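Local coordinates for protein proteophosphoglycan (Silicibacter pomeroyi DSS-3, PDB 2RE3) that is of unknown function but, as a member of the DUF1285 family, is possibly involved in signal transduction, at residues Q110-T115 with M164-I169. Sequence-based numbering, arbitrary orientation.
Sequences QVLTFT and MDLGEI
Gln110 reaches Leu166 through its carboxamide, and the polar part of the contact rests on one direct bond and one water. NE2 of Gln110 donates to the backbone O of Leu166 at 3.2 Å. The N-H...O angle of 167° makes this bond nearly straight, and the acceptor lies close to the amide plane, whereas the donor is tilted 18° from the carbonyl plane of Leu166. Beyond CG the glutamine chain is extended (chi2 -170°), which carries the amide out to the turn of residues 164-167. A water donates to OE1 of Gln110 at 2.8 Å and also to O of Leu166 at 3.2 Å, so that this carbonyl accepts from both. NE2 has a second acceptor, the carbonyl O of Trp177 on strand 173-178.

CB of Leu166 makes a van der Waals approach to the amide oxygen OE1 of Gln110, at 3.9 Å. Apolar contact is sparser: CD1 of Leu166 and CD2 of Leu112 touch loosely at 4.4 Å, and Val103 of strand 96-104 touches all three side chains. Cutting Gln110 back to an alanine would probably leave the Leu166 and Trp177 carbonyls without the donor they share, and the water without one of its acceptors.

With both carbonyls gripped by one buried amide, the contact links the start of strand 111-116, in a six-stranded mixed sheet, to the turn leading into the three-stranded C-terminal sheet, mainly through polar chemistry.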
ATOM      1  N   GLN A 110      21.214  -2.616  -6.995  1.00 27.91           N
ATOM      2  CA  GLN A 110      20.626  -2.421  -5.640  1.00 26.91           C
ATOM      3  C   GLN A 110      19.210  -2.997  -5.527  1.00 26.11           C
ATOM      4  O   GLN A 110      18.498  -3.075  -6.506  1.00 26.10           O
ATOM      5  CB  GLN A 110      20.670  -0.946  -5.198  1.00 26.15           C
ATOM      6  CG  GLN A 110      19.366  -0.193  -5.258  1.00 25.46           C
ATOM      7  CD  GLN A 110      19.486   1.338  -5.050  1.00 26.12           C
ATOM      8  OE1 GLN A 110      20.322   1.837  -4.278  1.00 21.70           O
ATOM      9  NE2 GLN A 110      18.618   2.078  -5.733  1.00 19.79           N
ATOM     10  N   VAL A 111      18.840  -3.433  -4.330  1.00 26.62           N
ATOM     11  CA  VAL A 111      17.505  -3.957  -4.048  1.00 26.78           C
ATOM     12  C   VAL A 111      16.872  -3.184  -2.875  1.00 26.06           C
ATOM     13  O   VAL A 111      17.477  -2.989  -1.809  1.00 26.96           O
ATOM     14  CB  VAL A 111      17.542  -5.482  -3.716  1.00 28.51           C
ATOM     15  CG1 VAL A 111      16.119  -6.020  -3.506  1.00 23.91           C
ATOM     16  CG2 VAL A 111      18.250  -6.254  -4.821  1.00 21.32           C
ATOM     17  N   LEU A 112      15.653  -2.735  -3.089  1.00 25.61           N
ATOM     18  CA  LEU A 112      14.929  -1.943  -2.094  1.00 25.72           C
ATOM     19  C   LEU A 112      13.805  -2.790  -1.504  1.00 24.20           C
ATOM     20  O   LEU A 112      12.889  -3.193  -2.220  1.00 26.75           O
ATOM     21  CB  LEU A 112      14.351  -0.658  -2.718  1.00 24.67           C
ATOM     22  CG  LEU A 112      15.300   0.326  -3.411  1.00 23.96           C
ATOM     23  CD1 LEU A 112      14.522   1.503  -4.065  1.00 18.60           C
ATOM     24  CD2 LEU A 112      16.294   0.853  -2.428  1.00 21.27           C
ATOM     25  N   THR A 113      13.892  -3.075  -0.203  1.00 25.34           N
ATOM     26  CA  THR A 113      12.834  -3.782   0.516  1.00 24.76           C
ATOM     27  C   THR A 113      12.061  -2.822   1.433  1.00 25.13           C
ATOM     28  O   THR A 113      12.615  -2.186   2.341  1.00 27.26           O
ATOM     29  CB  THR A 113      13.376  -4.972   1.282  1.00 24.59           C
ATOM     30  OG1 THR A 113      13.926  -5.889   0.342  1.00 27.13           O
ATOM     31  CG2 THR A 113      12.256  -5.675   2.061  1.00 23.58           C
ATOM     32  N   PHE A 114      10.766  -2.722   1.163  1.00 25.44           N
ATOM     33  CA  PHE A 114       9.886  -1.831   1.899  1.00 26.07           C
ATOM     34  C   PHE A 114       9.107  -2.608   2.952  1.00 26.98           C
ATOM     35  O   PHE A 114       8.773  -3.775   2.744  1.00 29.30           O
ATOM     36  CB  PHE A 114       8.892  -1.208   0.954  1.00 26.83           C
ATOM     37  CG  PHE A 114       9.482  -0.209   0.020  1.00 29.36           C
ATOM     38  CD1 PHE A 114      10.024  -0.602  -1.174  1.00 29.16           C
ATOM     39  CD2 PHE A 114       9.466   1.137   0.331  1.00 30.22           C
ATOM     40  CE1 PHE A 114      10.549   0.318  -2.031  1.00 31.45           C
ATOM     41  CE2 PHE A 114       9.981   2.061  -0.539  1.00 31.47           C
ATOM     42  CZ  PHE A 114      10.530   1.647  -1.718  1.00 31.61           C
ATOM     43  N   THR A 115       8.836  -1.949   4.066  1.00 25.83           N
ATOM     44  CA  THR A 115       7.944  -2.433   5.090  1.00 26.66           C
ATOM     45  C   THR A 115       6.802  -1.427   5.208  1.00 28.06           C
ATOM     46  O   THR A 115       7.063  -0.198   5.198  1.00 28.69           O
ATOM     47  CB  THR A 115       8.686  -2.562   6.426  1.00 27.67           C
ATOM     48  OG1 THR A 115       9.741  -3.518   6.257  1.00 28.75           O
ATOM     49  CG2 THR A 115       7.749  -3.012   7.565  1.00 22.22           C
HETATM   50  N   MSE A 164      15.463   9.445  -2.172  1.00 27.67           N
HETATM   51  CA  MSE A 164      16.123  10.464  -2.983  1.00 27.43           C
HETATM   52  C   MSE A 164      17.628  10.259  -2.987  1.00 28.21           C
HETATM   53  O   MSE A 164      18.269  10.453  -4.004  1.00 32.12           O
HETATM   54  CB  MSE A 164      15.814  11.870  -2.476  1.00 26.27           C
HETATM   55  CG  MSE A 164      14.347  12.261  -2.573  1.00 25.56           C
HETATM   56 SE   MSE A 164      13.794  12.457  -4.398  0.75 30.02          SE
HETATM   57  CE  MSE A 164      15.116  13.914  -4.705  1.00 14.63           C
ATOM     58  N   ASP A 165      18.188   9.862  -1.853  1.00 27.29           N
ATOM     59  CA  ASP A 165      19.631   9.691  -1.720  1.00 26.83           C
ATOM     60  C   ASP A 165      20.147   8.383  -2.346  1.00 24.44           C
ATOM     61  O   ASP A 165      21.348   8.119  -2.337  1.00 21.67           O
ATOM     62  CB  ASP A 165      20.020   9.734  -0.236  1.00 28.43           C
ATOM     63  CG  ASP A 165      19.748  11.079   0.408  1.00 30.45           C
ATOM     64  OD1 ASP A 165      20.001  12.094  -0.249  1.00 32.11           O
ATOM     65  OD2 ASP A 165      19.296  11.125   1.581  1.00 38.36           O
ATOM     66  N   LEU A 166      19.238   7.568  -2.870  1.00 23.34           N
ATOM     67  CA  LEU A 166      19.593   6.305  -3.501  1.00 23.02           C
ATOM     68  C   LEU A 166      19.123   6.301  -4.935  1.00 22.20           C
ATOM     69  O   LEU A 166      19.108   5.264  -5.588  1.00 20.49           O
ATOM     70  CB  LEU A 166      18.988   5.125  -2.722  1.00 24.16           C
ATOM     71  CG  LEU A 166      19.607   4.947  -1.321  1.00 25.99           C
ATOM     72  CD1 LEU A 166      18.882   3.879  -0.524  1.00 24.29           C
ATOM     73  CD2 LEU A 166      21.085   4.621  -1.424  1.00 19.66           C
ATOM     74  N   GLY A 167      18.784   7.485  -5.437  1.00 23.11           N
ATOM     75  CA  GLY A 167      18.278   7.625  -6.796  1.00 23.29           C
ATOM     76  C   GLY A 167      19.360   7.711  -7.840  1.00 22.60           C
ATOM     77  O   GLY A 167      20.537   7.822  -7.538  1.00 20.62           O
ATOM     78  N   GLU A 168      18.943   7.647  -9.089  1.00 24.56           N
ATOM     79  CA  GLU A 168      19.875   7.568 -10.207  1.00 23.20           C
ATOM     80  C   GLU A 168      19.190   8.173 -11.419  1.00 23.49           C
ATOM     81  O   GLU A 168      17.946   8.258 -11.450  1.00 23.86           O
ATOM     82  CB  GLU A 168      20.246   6.105 -10.484  1.00 23.01           C
ATOM     83  CG  GLU A 168      21.336   5.905 -11.534  1.00 24.95           C
ATOM     84  CD  GLU A 168      22.598   6.667 -11.164  1.00 24.62           C
ATOM     85  OE1 GLU A 168      23.400   6.159 -10.364  1.00 26.65           O
ATOM     86  OE2 GLU A 168      22.771   7.797 -11.646  1.00 24.88           O
ATOM     87  N   ILE A 169      19.999   8.589 -12.399  1.00 22.16           N
ATOM     88  CA  ILE A 169      19.506   9.109 -13.679  1.00 20.28           C
ATOM     89  C   ILE A 169      19.782   8.129 -14.817  1.00 22.67           C
ATOM     90  O   ILE A 169      20.925   7.673 -15.014  1.00 20.85           O
ATOM     91  CB  ILE A 169      20.137  10.476 -13.999  1.00 20.36           C
ATOM     92  CG1 ILE A 169      19.513  11.540 -13.101  1.00 19.63           C
ATOM     93  CG2 ILE A 169      19.987  10.847 -15.492  1.00 13.71           C
ATOM     94  CD1 ILE A 169      20.328  12.790 -13.021  1.00 19.36           C
TER
HETATM   95  O   HOH W   1      21.965   3.754  -5.467  1.00 32.96           O